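Local coordinates for protein alpha-rhamnosidase (Dictyoglomus thermophilum, PDB 6I60) that probably hydrolyses terminal non-reducing alpha-L-rhamnose residues in alpha-L-rhamnosides, acting as a glycoside hydrolase of the bacterial alpha-L-rhamnosidase family, at residues A147-K152 with F262-I267; T151-K156 with N326-E331; A174-F179 with G246-N251; D222-V227 with Y258-P263. All blocks are in the same frame, centred on the assembly; numbering follows the deposited sequence.

Contact 1: residues A147-K152 with F262-I267; sequences AKWITK and FPKLII
One face of the Trp-149 indole is covered by Ile-266, whose CG2 sits 3.5 Å from the centroid of the six-membered ring and 12° off its normal, a CH-pi contact. The other branch of Ile-266 follows the same face to the five-membered ring, where CD1 lies 3.5 Å from NE1 of Trp-149. With chi1 at -169°, CG1 lies anti to the backbone N and CG2 between N and carbonyl carbon, putting the branches on different halves of the indole. Next, Ile-150 and Leu-265 form a single antiparallel hydrogen-bonded pair. Ile-150 N donates to Leu-265 O at 2.7 Å; the return bond, Leu-265 N to Ile-150 O, is 3.0 Å and more bent (138° at the hydrogen). Their side chains run alongside, CD1 of Ile-150 3.8 Å from CD2 of Leu-265, and both lean on Phe-179. Pro-333 and Ala-330 also touch the Trp-149 side chain, the latter at CB. Side chains thus meet through apolar groups, while the buried amides of the pair satisfy one another.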
loop_
_atom_site.group_PDB
_atom_site.type_symbol
_atom_site.label_atom_id
_atom_site.label_comp_id
_atom_site.label_asym_id
_atom_site.label_seq_id
_atom_site.Cartn_x
_atom_site.Cartn_y
_atom_site.Cartn_z
ATOM N N ALA A 147 -28.898 -0.757 -15.010
ATOM C CA ALA A 147 -28.770 -2.102 -14.468
ATOM C C ALA A 147 -29.159 -2.125 -12.995
ATOM O O ALA A 147 -28.929 -1.167 -12.251
ATOM C CB ALA A 147 -27.340 -2.613 -14.639
ATOM N N LYS A 148 -29.753 -3.235 -12.574
ATOM C CA LYS A 148 -30.201 -3.412 -11.204
ATOM C C LYS A 148 -29.440 -4.561 -10.554
ATOM O O LYS A 148 -28.850 -5.407 -11.231
ATOM C CB LYS A 148 -31.714 -3.672 -11.142
ATOM C CG LYS A 148 -32.520 -2.922 -12.198
ATOM C CD LYS A 148 -33.546 -1.989 -11.564
ATOM C CE LYS A 148 -34.307 -1.196 -12.621
ATOM N NZ LYS A 148 -33.552 0.007 -13.077
ATOM N N TRP A 149 -29.458 -4.576 -9.224
ATOM C CA TRP A 149 -28.791 -5.623 -8.464
ATOM C C TRP A 149 -29.608 -6.910 -8.517
ATOM O O TRP A 149 -30.815 -6.899 -8.258
ATOM C CB TRP A 149 -28.583 -5.178 -7.017
ATOM C CG TRP A 149 -27.576 -4.074 -6.853
ATOM C CD1 TRP A 149 -27.803 -2.732 -6.967
ATOM C CD2 TRP A 149 -26.186 -4.219 -6.538
ATOM N NE1 TRP A 149 -26.640 -2.033 -6.745
ATOM C CE2 TRP A 149 -25.632 -2.924 -6.481
ATOM C CE3 TRP A 149 -25.354 -5.319 -6.301
ATOM C CZ2 TRP A 149 -24.285 -2.698 -6.194
ATOM C CZ3 TRP A 149 -24.018 -5.093 -6.019
ATOM C CH2 TRP A 149 -23.497 -3.793 -5.967
ATOM N N ILE A 150 -28.949 -8.018 -8.851
ATOM C CA ILE A 150 -29.607 -9.308 -9.002
ATOM C C ILE A 150 -29.023 -10.289 -7.993
ATOM O O ILE A 150 -27.892 -10.140 -7.525
ATOM C CB ILE A 150 -29.474 -9.859 -10.435
ATOM C CG1 ILE A 150 -28.012 -9.832 -10.876
ATOM C CG2 ILE A 150 -30.327 -9.050 -11.395
ATOM C CD1 ILE A 150 -27.731 -10.677 -12.088
ATOM N N THR A 151 -29.821 -11.302 -7.651
ATOM C CA THR A 151 -29.430 -12.291 -6.654
ATOM C C THR A 151 -30.254 -13.555 -6.834
ATOM O O THR A 151 -31.308 -13.549 -7.473
ATOM C CB THR A 151 -29.620 -11.770 -5.224
ATOM O OG1 THR A 151 -29.325 -10.374 -5.172
ATOM C CG2 THR A 151 -28.707 -12.489 -4.262
ATOM N N LYS A 152 -29.752 -14.643 -6.255
ATOM C CA LYS A 152 -30.577 -15.813 -6.019
ATOM C C LYS A 152 -31.563 -15.533 -4.887
ATOM O O LYS A 152 -31.404 -14.592 -4.105
ATOM C CB LYS A 152 -29.715 -17.024 -5.668
ATOM C CG LYS A 152 -29.070 -17.690 -6.862
ATOM C CD LYS A 152 -28.213 -18.875 -6.452
ATOM C CE LYS A 152 -29.012 -19.891 -5.657
ATOM N NZ LYS A 152 -29.589 -20.944 -6.537
ATOM N N PHE A 262 -26.243 -11.246 1.834
ATOM C CA PHE A 262 -25.668 -12.296 1.014
ATOM C C PHE A 262 -25.154 -11.705 -0.300
ATOM O O PHE A 262 -25.502 -10.577 -0.657
ATOM C CB PHE A 262 -26.711 -13.383 0.759
ATOM C CG PHE A 262 -27.051 -14.187 1.981
ATOM C CD1 PHE A 262 -26.113 -15.030 2.554
ATOM C CD2 PHE A 262 -28.305 -14.095 2.561
ATOM C CE1 PHE A 262 -26.421 -15.769 3.682
ATOM C CE2 PHE A 262 -28.619 -14.831 3.688
ATOM C CZ PHE A 262 -27.676 -15.669 4.249
ATOM N N PRO A 263 -24.301 -12.437 -1.024
ATOM C CA PRO A 263 -23.703 -11.875 -2.244
ATOM C C PRO A 263 -24.750 -11.430 -3.256
ATOM O O PRO A 263 -25.772 -12.089 -3.452
ATOM C CB PRO A 263 -22.857 -13.033 -2.785
ATOM C CG PRO A 263 -22.507 -13.828 -1.589
ATOM C CD PRO A 263 -23.689 -13.731 -0.666
ATOM N N LYS A 264 -24.480 -10.295 -3.900
ATOM C CA LYS A 264 -25.354 -9.729 -4.919
ATOM C C LYS A 264 -24.499 -9.265 -6.092
ATOM O O LYS A 264 -23.269 -9.216 -6.010
ATOM C CB LYS A 264 -26.191 -8.571 -4.360
ATOM C CG LYS A 264 -25.532 -7.838 -3.204
ATOM C CD LYS A 264 -26.512 -6.913 -2.505
ATOM C CE LYS A 264 -27.181 -7.606 -1.332
ATOM N NZ LYS A 264 -27.727 -6.628 -0.354
ATOM N N LEU A 265 -25.162 -8.912 -7.195
ATOM C CA LEU A 265 -24.466 -8.625 -8.441
ATOM C C LEU A 265 -25.152 -7.501 -9.203
ATOM O O LEU A 265 -26.378 -7.485 -9.333
ATOM C CB LEU A 265 -24.398 -9.874 -9.330
ATOM C CG LEU A 265 -23.864 -9.687 -10.751
ATOM C CD1 LEU A 265 -22.420 -9.220 -10.716
ATOM C CD2 LEU A 265 -23.995 -10.978 -11.539
ATOM N N ILE A 266 -24.347 -6.569 -9.713
ATOM C CA ILE A 266 -24.800 -5.550 -10.651
ATOM C C ILE A 266 -23.777 -5.462 -11.776
ATOM O O ILE A 266 -22.567 -5.557 -11.537
ATOM C CB ILE A 266 -25.003 -4.176 -9.975
ATOM C CG1 ILE A 266 -25.729 -3.215 -10.925
ATOM C CG2 ILE A 266 -23.676 -3.587 -9.525
ATOM C CD1 ILE A 266 -26.444 -2.072 -10.229
ATOM N N ILE A 267 -24.265 -5.302 -13.005
ATOM C CA ILE A 267 -23.403 -5.353 -14.180
ATOM C C ILE A 267 -24.150 -4.838 -15.405
ATOM O O ILE A 267 -25.311 -5.195 -15.635
ATOM C CB ILE A 267 -22.879 -6.784 -14.408
ATOM C CG1 ILE A 267 -22.284 -6.919 -15.806
ATOM C CG2 ILE A 267 -23.987 -7.798 -14.195
ATOM C CD1 ILE A 267 -21.094 -6.034 -16.021
#

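Contact 2: residues T151-K156 with N326-E331; sequences TKKEHK and NAILAE
Ile-328 reaches Lys-153 because chi1 of 80° places CG1 between its backbone N and carbonyl carbon, and chi2 of 175° extends CD1 to lie 3.8 Å from CB of Lys-153. The second branch meets the same carbon, CG2 lying 3.9 Å from CB of Lys-153. On the lysine side CG is anti to the backbone N and the ammonium leads away, so CB does the touching. Backbone bonds fix this register. Ile-328 N gives a nearly straight bond to Thr-151 O (2.7 Å, 176° at the hydrogen), and Thr-151 N donates to Ile-328 O at 2.8 Å. CB of Ala-327 rests 3.5 Å from the same oxygen, Thr-151 O. The Lys-152 side chain starts away from residues 326-331; its NZ makes a salt bridge with Glu-325, just before them, and a cation-pi contact with Tyr-291. Reciprocal bonds between Thr-151 and Ile-328 define an antiparallel hydrogen-bonded pair, joining short strand 150-151 to strand 325-329 in a beta-sheet.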
loop_
_atom_site.group_PDB
_atom_site.type_symbol
_atom_site.label_atom_id
_atom_site.label_comp_id
_atom_site.label_asym_id
_atom_site.label_seq_id
_atom_site.Cartn_x
_atom_site.Cartn_y
_atom_site.Cartn_z
ATOM N N THR A 151 -29.821 -11.302 -7.651
ATOM C CA THR A 151 -29.430 -12.291 -6.654
ATOM C C THR A 151 -30.254 -13.555 -6.834
ATOM O O THR A 151 -31.308 -13.549 -7.473
ATOM C CB THR A 151 -29.620 -11.770 -5.224
ATOM O OG1 THR A 151 -29.325 -10.374 -5.172
ATOM C CG2 THR A 151 -28.707 -12.489 -4.262
ATOM N N LYS A 152 -29.752 -14.643 -6.255
ATOM C CA LYS A 152 -30.577 -15.813 -6.019
ATOM C C LYS A 152 -31.563 -15.533 -4.887
ATOM O O LYS A 152 -31.404 -14.592 -4.105
ATOM C CB LYS A 152 -29.715 -17.024 -5.668
ATOM C CG LYS A 152 -29.070 -17.690 -6.862
ATOM C CD LYS A 152 -28.213 -18.875 -6.452
ATOM C CE LYS A 152 -29.012 -19.891 -5.657
ATOM N NZ LYS A 152 -29.589 -20.944 -6.537
ATOM N N LYS A 153 -32.592 -16.370 -4.806
ATOM C CA LYS A 153 -33.601 -16.246 -3.763
ATOM C C LYS A 153 -33.401 -17.233 -2.621
ATOM O O LYS A 153 -33.669 -16.888 -1.464
ATOM C CB LYS A 153 -35.000 -16.423 -4.368
ATOM C CG LYS A 153 -36.117 -16.686 -3.367
ATOM C CD LYS A 153 -37.451 -16.923 -4.069
ATOM C CE LYS A 153 -37.264 -17.597 -5.423
ATOM N NZ LYS A 153 -38.543 -17.710 -6.177
ATOM N N GLU A 154 -32.914 -18.443 -2.912
ATOM C CA GLU A 154 -32.723 -19.446 -1.868
ATOM C C GLU A 154 -31.550 -19.083 -0.963
ATOM O O GLU A 154 -31.721 -18.892 0.246
ATOM C CB GLU A 154 -32.524 -20.828 -2.503
ATOM C CG GLU A 154 -31.681 -21.806 -1.685
ATOM C CD GLU A 154 -32.472 -22.503 -0.591
ATOM O OE1 GLU A 154 -31.885 -22.808 0.469
ATOM O OE2 GLU A 154 -33.679 -22.748 -0.794
ATOM N N HIS A 155 -30.349 -18.980 -1.538
ATOM C CA HIS A 155 -29.128 -18.655 -0.804
ATOM C C HIS A 155 -28.847 -19.633 0.332
ATOM O O HIS A 155 -29.256 -19.399 1.474
ATOM C CB HIS A 155 -29.191 -17.228 -0.256
ATOM C CG HIS A 155 -28.366 -16.250 -1.031
ATOM N ND1 HIS A 155 -27.036 -16.469 -1.324
ATOM C CD2 HIS A 155 -28.682 -15.054 -1.581
ATOM C CE1 HIS A 155 -26.568 -15.448 -2.019
ATOM N NE2 HIS A 155 -27.545 -14.576 -2.189
ATOM N N LYS A 156 -28.144 -20.724 0.035
ATOM C CA LYS A 156 -27.690 -21.635 1.076
ATOM C C LYS A 156 -26.397 -21.110 1.692
ATOM O O LYS A 156 -25.498 -20.646 0.986
ATOM C CB LYS A 156 -27.483 -23.045 0.509
ATOM C CG LYS A 156 -27.147 -24.149 1.540
ATOM C CD LYS A 156 -27.670 -23.867 2.956
ATOM C CE LYS A 156 -28.091 -25.128 3.688
ATOM N NZ LYS A 156 -26.912 -25.946 4.111
ATOM N N ASN A 326 -34.554 -18.242 -12.167
ATOM C CA ASN A 326 -34.289 -16.861 -12.535
ATOM C C ASN A 326 -33.804 -16.068 -11.326
ATOM O O ASN A 326 -34.140 -16.374 -10.179
ATOM C CB ASN A 326 -35.543 -16.210 -13.122
ATOM C CG ASN A 326 -35.833 -16.671 -14.541
ATOM O OD1 ASN A 326 -36.015 -17.863 -14.796
ATOM N ND2 ASN A 326 -35.883 -15.725 -15.472
ATOM N N ALA A 327 -33.000 -15.044 -11.595
ATOM C CA ALA A 327 -32.522 -14.172 -10.535
ATOM C C ALA A 327 -33.630 -13.226 -10.080
ATOM O O ALA A 327 -34.589 -12.951 -10.806
ATOM C CB ALA A 327 -31.305 -13.371 -11.000
ATOM N N ILE A 328 -33.487 -12.727 -8.853
ATOM C CA ILE A 328 -34.437 -11.791 -8.270
ATOM C C ILE A 328 -33.715 -10.481 -7.973
ATOM O O ILE A 328 -32.487 -10.404 -7.981
ATOM C CB ILE A 328 -35.105 -12.351 -6.999
ATOM C CG1 ILE A 328 -34.177 -12.204 -5.794
ATOM C CG2 ILE A 328 -35.494 -13.808 -7.197
ATOM C CD1 ILE A 328 -34.815 -12.613 -4.488
ATOM N N LEU A 329 -34.504 -9.441 -7.715
ATOM C CA LEU A 329 -33.942 -8.139 -7.386
ATOM C C LEU A 329 -33.290 -8.171 -6.011
ATOM O O LEU A 329 -33.762 -8.850 -5.095
ATOM C CB LEU A 329 -35.025 -7.060 -7.416
ATOM C CG LEU A 329 -35.573 -6.618 -8.774
ATOM C CD1 LEU A 329 -34.474 -6.578 -9.826
ATOM C CD2 LEU A 329 -36.712 -7.523 -9.205
ATOM N N ALA A 330 -32.200 -7.426 -5.868
ATOM C CA ALA A 330 -31.491 -7.307 -4.605
ATOM C C ALA A 330 -31.713 -5.930 -4.004
ATOM O O ALA A 330 -31.860 -4.936 -4.721
ATOM C CB ALA A 330 -29.990 -7.531 -4.785
ATOM N N GLU A 331 -31.735 -5.877 -2.686
ATOM C CA GLU A 331 -31.628 -4.595 -2.017
ATOM C C GLU A 331 -30.213 -4.076 -2.237
ATOM O O GLU A 331 -29.251 -4.791 -1.931
ATOM C CB GLU A 331 -31.936 -4.735 -0.530
ATOM C CG GLU A 331 -33.408 -4.596 -0.195
ATOM C CD GLU A 331 -33.636 -3.888 1.124
ATOM O OE1 GLU A 331 -33.186 -2.730 1.261
ATOM O OE2 GLU A 331 -34.264 -4.487 2.022
#

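Contact 3: residues A174-F179 with G246-N251; sequences AYAPMF and GVILGN
Two antiparallel strands of a beta-sandwich meet here, 177-179 against 246-250, their axes approaching to 4.6 Å with N-to-C directions 158° apart. The backbone supplies the first kind of interaction. Phe-179 and Val-247 form a hydrogen-bonded pair: Phe-179 N donates to Val-247 O at 2.7 Å, and Val-247 N returns a bond to Phe-179 O. Two residues along, Leu-249 N donates to Pro-177 O at 2.8 Å, while Met-178 and Ile-248 between them make a non-hydrogen-bonded pair.

Apolar packing, the second kind, divides between the two faces. Met-178 and Ile-248 lie side by side, with CG of Met-178 3.7 Å from CD1 of Ile-248, and Ala-176 adds its CB to that methyl group. On the face carrying Phe-179 and Val-247, Leu-249 sets CD1 3.5 Å from CE1 of Phe-179 and turns CB to the CG of Pro-177; Leu-265 of the other sheet packs on Phe-179, Val-247 and Leu-249.

The third kind is a side-chain bond beyond the strand end, from Asn-251 to the backbone of Ala-174. ND2 of Asn-251 lies 3.0 Å from Ala-174 O, which is nearly in the plane of the Asn-251 amide. A leucine in place of Asn-251 would probably leave the Ala-174 carbonyl without this donor, and the end of strand 246-250 less firmly tied to its neighbour. ND2 itself stands above the carbonyl plane of Ala-174.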
loop_
_atom_site.group_PDB
_atom_site.type_symbol
_atom_site.label_atom_id
_atom_site.label_comp_id
_atom_site.label_asym_id
_atom_site.label_seq_id
_atom_site.Cartn_x
_atom_site.Cartn_y
_atom_site.Cartn_z
ATOM N N ALA A 174 -21.914 -18.050 2.988
ATOM C CA ALA A 174 -22.843 -18.433 1.937
ATOM C C ALA A 174 -22.115 -19.237 0.861
ATOM O O ALA A 174 -20.897 -19.425 0.901
ATOM C CB ALA A 174 -23.512 -17.197 1.341
ATOM N N TYR A 175 -22.872 -19.717 -0.118
ATOM C CA TYR A 175 -22.309 -20.493 -1.210
ATOM C C TYR A 175 -21.815 -19.548 -2.304
ATOM O O TYR A 175 -21.723 -18.333 -2.114
ATOM C CB TYR A 175 -23.340 -21.486 -1.741
ATOM C CG TYR A 175 -23.380 -22.802 -0.999
ATOM C CD1 TYR A 175 -23.305 -22.846 0.388
ATOM C CD2 TYR A 175 -23.502 -24.002 -1.686
ATOM C CE1 TYR A 175 -23.346 -24.047 1.067
ATOM C CE2 TYR A 175 -23.544 -25.208 -1.016
ATOM C CZ TYR A 175 -23.466 -25.226 0.360
ATOM O OH TYR A 175 -23.508 -26.426 1.028
ATOM N N ALA A 176 -21.490 -20.103 -3.470
ATOM C CA ALA A 176 -20.992 -19.315 -4.593
ATOM C C ALA A 176 -21.993 -19.363 -5.739
ATOM O O ALA A 176 -21.984 -20.320 -6.528
ATOM C CB ALA A 176 -19.625 -19.828 -5.051
ATOM N N PRO A 177 -22.867 -18.372 -5.877
ATOM C CA PRO A 177 -23.834 -18.391 -6.976
ATOM C C PRO A 177 -23.210 -17.958 -8.291
ATOM O O PRO A 177 -22.311 -17.115 -8.340
ATOM C CB PRO A 177 -24.902 -17.390 -6.520
ATOM C CG PRO A 177 -24.159 -16.425 -5.667
ATOM C CD PRO A 177 -23.044 -17.199 -5.000
ATOM N N MET A 178 -23.704 -18.558 -9.370
ATOM C CA MET A 178 -23.307 -18.206 -10.724
ATOM C C MET A 178 -24.485 -17.562 -11.441
ATOM O O MET A 178 -25.638 -17.947 -11.228
ATOM C CB MET A 178 -22.829 -19.437 -11.499
ATOM C CG MET A 178 -21.841 -20.304 -10.738
ATOM S SD MET A 178 -21.648 -21.942 -11.465
ATOM C CE MET A 178 -19.884 -21.975 -11.775
ATOM N N PHE A 179 -24.193 -16.578 -12.288
ATOM C CA PHE A 179 -25.219 -15.839 -13.011
ATOM C C PHE A 179 -24.891 -15.844 -14.494
ATOM O O PHE A 179 -23.743 -15.602 -14.880
ATOM C CB PHE A 179 -25.335 -14.403 -12.493
ATOM C CG PHE A 179 -25.836 -14.312 -11.080
ATOM C CD1 PHE A 179 -24.953 -14.343 -10.016
ATOM C CD2 PHE A 179 -27.191 -14.203 -10.817
ATOM C CE1 PHE A 179 -25.411 -14.263 -8.715
ATOM C CE2 PHE A 179 -27.654 -14.124 -9.518
ATOM C CZ PHE A 179 -26.763 -14.153 -8.466
ATOM N N GLY A 246 -20.581 -14.743 -17.978
ATOM C CA GLY A 246 -20.558 -15.540 -16.768
ATOM C C GLY A 246 -19.997 -14.809 -15.567
ATOM O O GLY A 246 -18.900 -14.245 -15.633
ATOM N N VAL A 247 -20.742 -14.802 -14.464
ATOM C CA VAL A 247 -20.314 -14.165 -13.224
ATOM C C VAL A 247 -20.582 -15.128 -12.076
ATOM O O VAL A 247 -21.721 -15.570 -11.885
ATOM C CB VAL A 247 -21.033 -12.829 -12.973
ATOM C CG1 VAL A 247 -20.504 -12.182 -11.703
ATOM C CG2 VAL A 247 -20.867 -11.894 -14.161
ATOM N N ILE A 248 -19.540 -15.448 -11.314
ATOM C CA ILE A 248 -19.652 -16.258 -10.106
ATOM C C ILE A 248 -19.305 -15.374 -8.915
ATOM O O ILE A 248 -18.320 -14.627 -8.957
ATOM C CB ILE A 248 -18.747 -17.502 -10.171
ATOM C CG1 ILE A 248 -18.744 -18.236 -8.830
ATOM C CG2 ILE A 248 -17.335 -17.124 -10.588
ATOM C CD1 ILE A 248 -18.593 -19.732 -8.959
ATOM N N LEU A 249 -20.118 -15.447 -7.866
ATOM C CA LEU A 249 -20.001 -14.553 -6.722
ATOM C C LEU A 249 -19.344 -15.252 -5.540
ATOM O O LEU A 249 -19.653 -16.407 -5.235
ATOM C CB LEU A 249 -21.376 -14.029 -6.304
ATOM C CG LEU A 249 -22.024 -13.001 -7.230
ATOM C CD1 LEU A 249 -23.270 -12.431 -6.583
ATOM C CD2 LEU A 249 -21.044 -11.892 -7.585
ATOM N N GLY A 250 -18.438 -14.537 -4.875
ATOM C CA GLY A 250 -17.836 -15.006 -3.643
ATOM C C GLY A 250 -18.235 -14.138 -2.467
ATOM O O GLY A 250 -18.713 -13.015 -2.658
ATOM N N ASN A 251 -18.051 -14.639 -1.245
ATOM C CA ASN A 251 -18.455 -13.881 -0.064
ATOM C C ASN A 251 -17.479 -12.747 0.230
ATOM O O ASN A 251 -17.843 -11.567 0.172
ATOM C CB ASN A 251 -18.570 -14.810 1.148
ATOM C CG ASN A 251 -19.428 -16.028 0.873
ATOM O OD1 ASN A 251 -20.048 -16.145 -0.184
ATOM N ND2 ASN A 251 -19.461 -16.948 1.825
#

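Contact 4: residues D222-V227 with Y258-P263; sequences DYKKRV and YGYDFP
An edge-to-face aromatic contact between Tyr-223 and Tyr-260 links the turn leading into strand 226-233 with the loop preceding strand 264-273. Ring centroids are 5.3 Å apart and planes meet at 74°, the edge of Tyr-223 toward the face of Tyr-260. CD2 of Tyr-223 stands 3.7 Å from CZ of Tyr-260, offset toward the rim; the carbonyl O of Tyr-258 lies over the opposite face. At the edge, the OH of Tyr-260 gives a weak hydrogen bond to OD1 of Asp-222 (3.3 Å). That oxygen also accepts from Lys-224 N at 3.2 Å, closing an Asx turn. A leucine in place of Tyr-260 would probably take from the Tyr-223 edge the aromatic face it points at, and from Asp-222 the weak phenol bond. The extended Lys-224 chain passes Tyr-260 and delivers NZ to Gly-259 O, 3.0 Å away and on a lone pair. The contact thus combines ring packing with one ammonium-to-carbonyl bond from exposed Lys-224 and a weak phenol tie.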
loop_
_atom_site.group_PDB
_atom_site.type_symbol
_atom_site.label_atom_id
_atom_site.label_comp_id
_atom_site.label_asym_id
_atom_site.label_seq_id
_atom_site.Cartn_x
_atom_site.Cartn_y
_atom_site.Cartn_z
ATOM N N ASP A 222 -16.138 -0.006 2.863
ATOM C CA ASP A 222 -17.416 0.000 3.569
ATOM C C ASP A 222 -18.525 -0.024 2.525
ATOM O O ASP A 222 -18.912 1.018 1.987
ATOM C CB ASP A 222 -17.525 1.222 4.474
ATOM C CG ASP A 222 -18.785 1.209 5.320
ATOM O OD1 ASP A 222 -19.650 0.337 5.087
ATOM O OD2 ASP A 222 -18.909 2.070 6.218
ATOM N N TYR A 223 -19.034 -1.223 2.225
ATOM C CA TYR A 223 -19.993 -1.379 1.135
ATOM C C TYR A 223 -21.288 -0.619 1.384
ATOM O O TYR A 223 -22.032 -0.355 0.433
ATOM C CB TYR A 223 -20.286 -2.864 0.903
ATOM C CG TYR A 223 -19.051 -3.700 0.638
ATOM C CD1 TYR A 223 -18.356 -3.589 -0.560
ATOM C CD2 TYR A 223 -18.577 -4.597 1.589
ATOM C CE1 TYR A 223 -17.224 -4.350 -0.805
ATOM C CE2 TYR A 223 -17.447 -5.361 1.353
ATOM C CZ TYR A 223 -16.775 -5.233 0.155
ATOM O OH TYR A 223 -15.650 -5.993 -0.081
ATOM N N LYS A 224 -21.572 -0.255 2.637
ATOM C CA LYS A 224 -22.756 0.550 2.914
ATOM C C LYS A 224 -22.557 2.001 2.493
ATOM O O LYS A 224 -23.535 2.702 2.209
ATOM C CB LYS A 224 -23.110 0.470 4.398
ATOM C CG LYS A 224 -24.063 -0.661 4.750
ATOM C CD LYS A 224 -24.304 -0.727 6.250
ATOM C CE LYS A 224 -25.332 -1.789 6.599
ATOM N NZ LYS A 224 -25.260 -2.164 8.037
ATOM N N LYS A 225 -21.311 2.467 2.443
ATOM C CA LYS A 225 -21.017 3.844 2.069
ATOM C C LYS A 225 -20.492 3.987 0.648
ATOM O O LYS A 225 -20.660 5.052 0.044
ATOM C CB LYS A 225 -19.999 4.451 3.043
ATOM C CG LYS A 225 -20.557 4.740 4.428
ATOM C CD LYS A 225 -20.538 6.232 4.730
ATOM C CE LYS A 225 -21.329 6.559 5.990
ATOM N NZ LYS A 225 -22.104 7.827 5.856
ATOM N N ARG A 226 -19.870 2.947 0.094
ATOM C CA ARG A 226 -19.313 3.034 -1.248
ATOM C C ARG A 226 -18.976 1.636 -1.740
ATOM O O ARG A 226 -18.500 0.802 -0.967
ATOM C CB ARG A 226 -18.063 3.921 -1.270
ATOM C CG ARG A 226 -16.990 3.478 -2.245
ATOM C CD ARG A 226 -15.910 4.529 -2.348
ATOM N NE ARG A 226 -15.463 4.931 -1.022
ATOM C CZ ARG A 226 -14.192 4.986 -0.648
ATOM N NH1 ARG A 226 -13.228 4.672 -1.503
ATOM N NH2 ARG A 226 -13.891 5.358 0.585
ATOM N N VAL A 227 -19.231 1.390 -3.024
ATOM C CA VAL A 227 -18.901 0.131 -3.681
ATOM C C VAL A 227 -18.103 0.455 -4.936
ATOM O O VAL A 227 -18.623 1.100 -5.854
ATOM C CB VAL A 227 -20.156 -0.686 -4.037
ATOM C CG1 VAL A 227 -19.771 -1.935 -4.819
ATOM C CG2 VAL A 227 -20.933 -1.052 -2.779
ATOM N N TYR A 258 -20.320 -8.676 9.538
ATOM C CA TYR A 258 -19.910 -7.280 9.496
ATOM C C TYR A 258 -21.065 -6.338 9.183
ATOM O O TYR A 258 -20.832 -5.145 8.963
ATOM C CB TYR A 258 -18.789 -7.088 8.472
ATOM C CG TYR A 258 -17.601 -7.996 8.692
ATOM C CD1 TYR A 258 -17.162 -8.301 9.973
ATOM C CD2 TYR A 258 -16.917 -8.549 7.616
ATOM C CE1 TYR A 258 -16.079 -9.131 10.179
ATOM C CE2 TYR A 258 -15.831 -9.381 7.813
ATOM C CZ TYR A 258 -15.416 -9.668 9.096
ATOM O OH TYR A 258 -14.337 -10.494 9.300
ATOM N N GLY A 259 -22.295 -6.843 9.157
ATOM C CA GLY A 259 -23.446 -6.009 8.889
ATOM C C GLY A 259 -23.842 -5.906 7.435
ATOM O O GLY A 259 -24.343 -4.857 7.014
ATOM N N TYR A 260 -23.639 -6.957 6.651
ATOM C CA TYR A 260 -23.967 -6.961 5.234
ATOM C C TYR A 260 -24.949 -8.089 4.933
ATOM O O TYR A 260 -25.395 -8.815 5.826
ATOM C CB TYR A 260 -22.700 -7.093 4.384
ATOM C CG TYR A 260 -21.708 -5.970 4.587
ATOM C CD1 TYR A 260 -22.086 -4.645 4.410
ATOM C CD2 TYR A 260 -20.395 -6.234 4.957
ATOM C CE1 TYR A 260 -21.183 -3.614 4.594
ATOM C CE2 TYR A 260 -19.485 -5.210 5.145
ATOM C CZ TYR A 260 -19.884 -3.901 4.961
ATOM O OH TYR A 260 -18.986 -2.875 5.143
ATOM N N ASP A 261 -25.282 -8.230 3.656
ATOM C CA ASP A 261 -26.227 -9.223 3.176
ATOM C C ASP A 261 -25.482 -10.342 2.446
ATOM O O ASP A 261 -24.246 -10.397 2.442
ATOM C CB ASP A 261 -27.268 -8.546 2.279
ATOM C CG ASP A 261 -28.528 -9.368 2.126
ATOM O OD1 ASP A 261 -28.739 -10.288 2.944
ATOM O OD2 ASP A 261 -29.299 -9.102 1.180
ATOM N N PHE A 262 -26.243 -11.246 1.834
ATOM C CA PHE A 262 -25.668 -12.296 1.014
ATOM C C PHE A 262 -25.154 -11.705 -0.300
ATOM O O PHE A 262 -25.502 -10.577 -0.657
ATOM C CB PHE A 262 -26.711 -13.383 0.759
ATOM C CG PHE A 262 -27.051 -14.187 1.981
ATOM C CD1 PHE A 262 -26.113 -15.030 2.554
ATOM C CD2 PHE A 262 -28.305 -14.095 2.561
ATOM C CE1 PHE A 262 -26.421 -15.769 3.682
ATOM C CE2 PHE A 262 -28.619 -14.831 3.688
ATOM C CZ PHE A 262 -27.676 -15.669 4.249
ATOM N N PRO A 263 -24.301 -12.437 -1.024
ATOM C CA PRO A 263 -23.703 -11.875 -2.244
ATOM C C PRO A 263 -24.750 -11.430 -3.256
ATOM O O PRO A 263 -25.772 -12.089 -3.452
ATOM C CB PRO A 263 -22.857 -13.033 -2.785
ATOM C CG PRO A 263 -22.507 -13.828 -1.589
ATOM C CD PRO A 263 -23.689 -13.731 -0.666
#

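How the contacts relate
All four contacts lie on one side of the chain's centre, and all involve strands or loops of the Alpha-L-rhamnosidase N-terminal domain. Contacts 1 and 2 have centres about 8 Å apart and share Thr-151 and Lys-152: strand 150-151 is bridged to strand 264-273 through Ile-150 and to strand 325-329 through Thr-151, so it links two layers that pack face to face through Leu-265, Phe-179 and Leu-249. Contact 3, centred about 10 Å from contact 1, lies in one layer, its segments falling between those of contact 1. Contact 4, centred about 13 Å from contact 1, shares Phe-262 and Pro-263 with it. Its segments alternate in sequence with those of contact 3; the whole is consistent with a beta-sandwich.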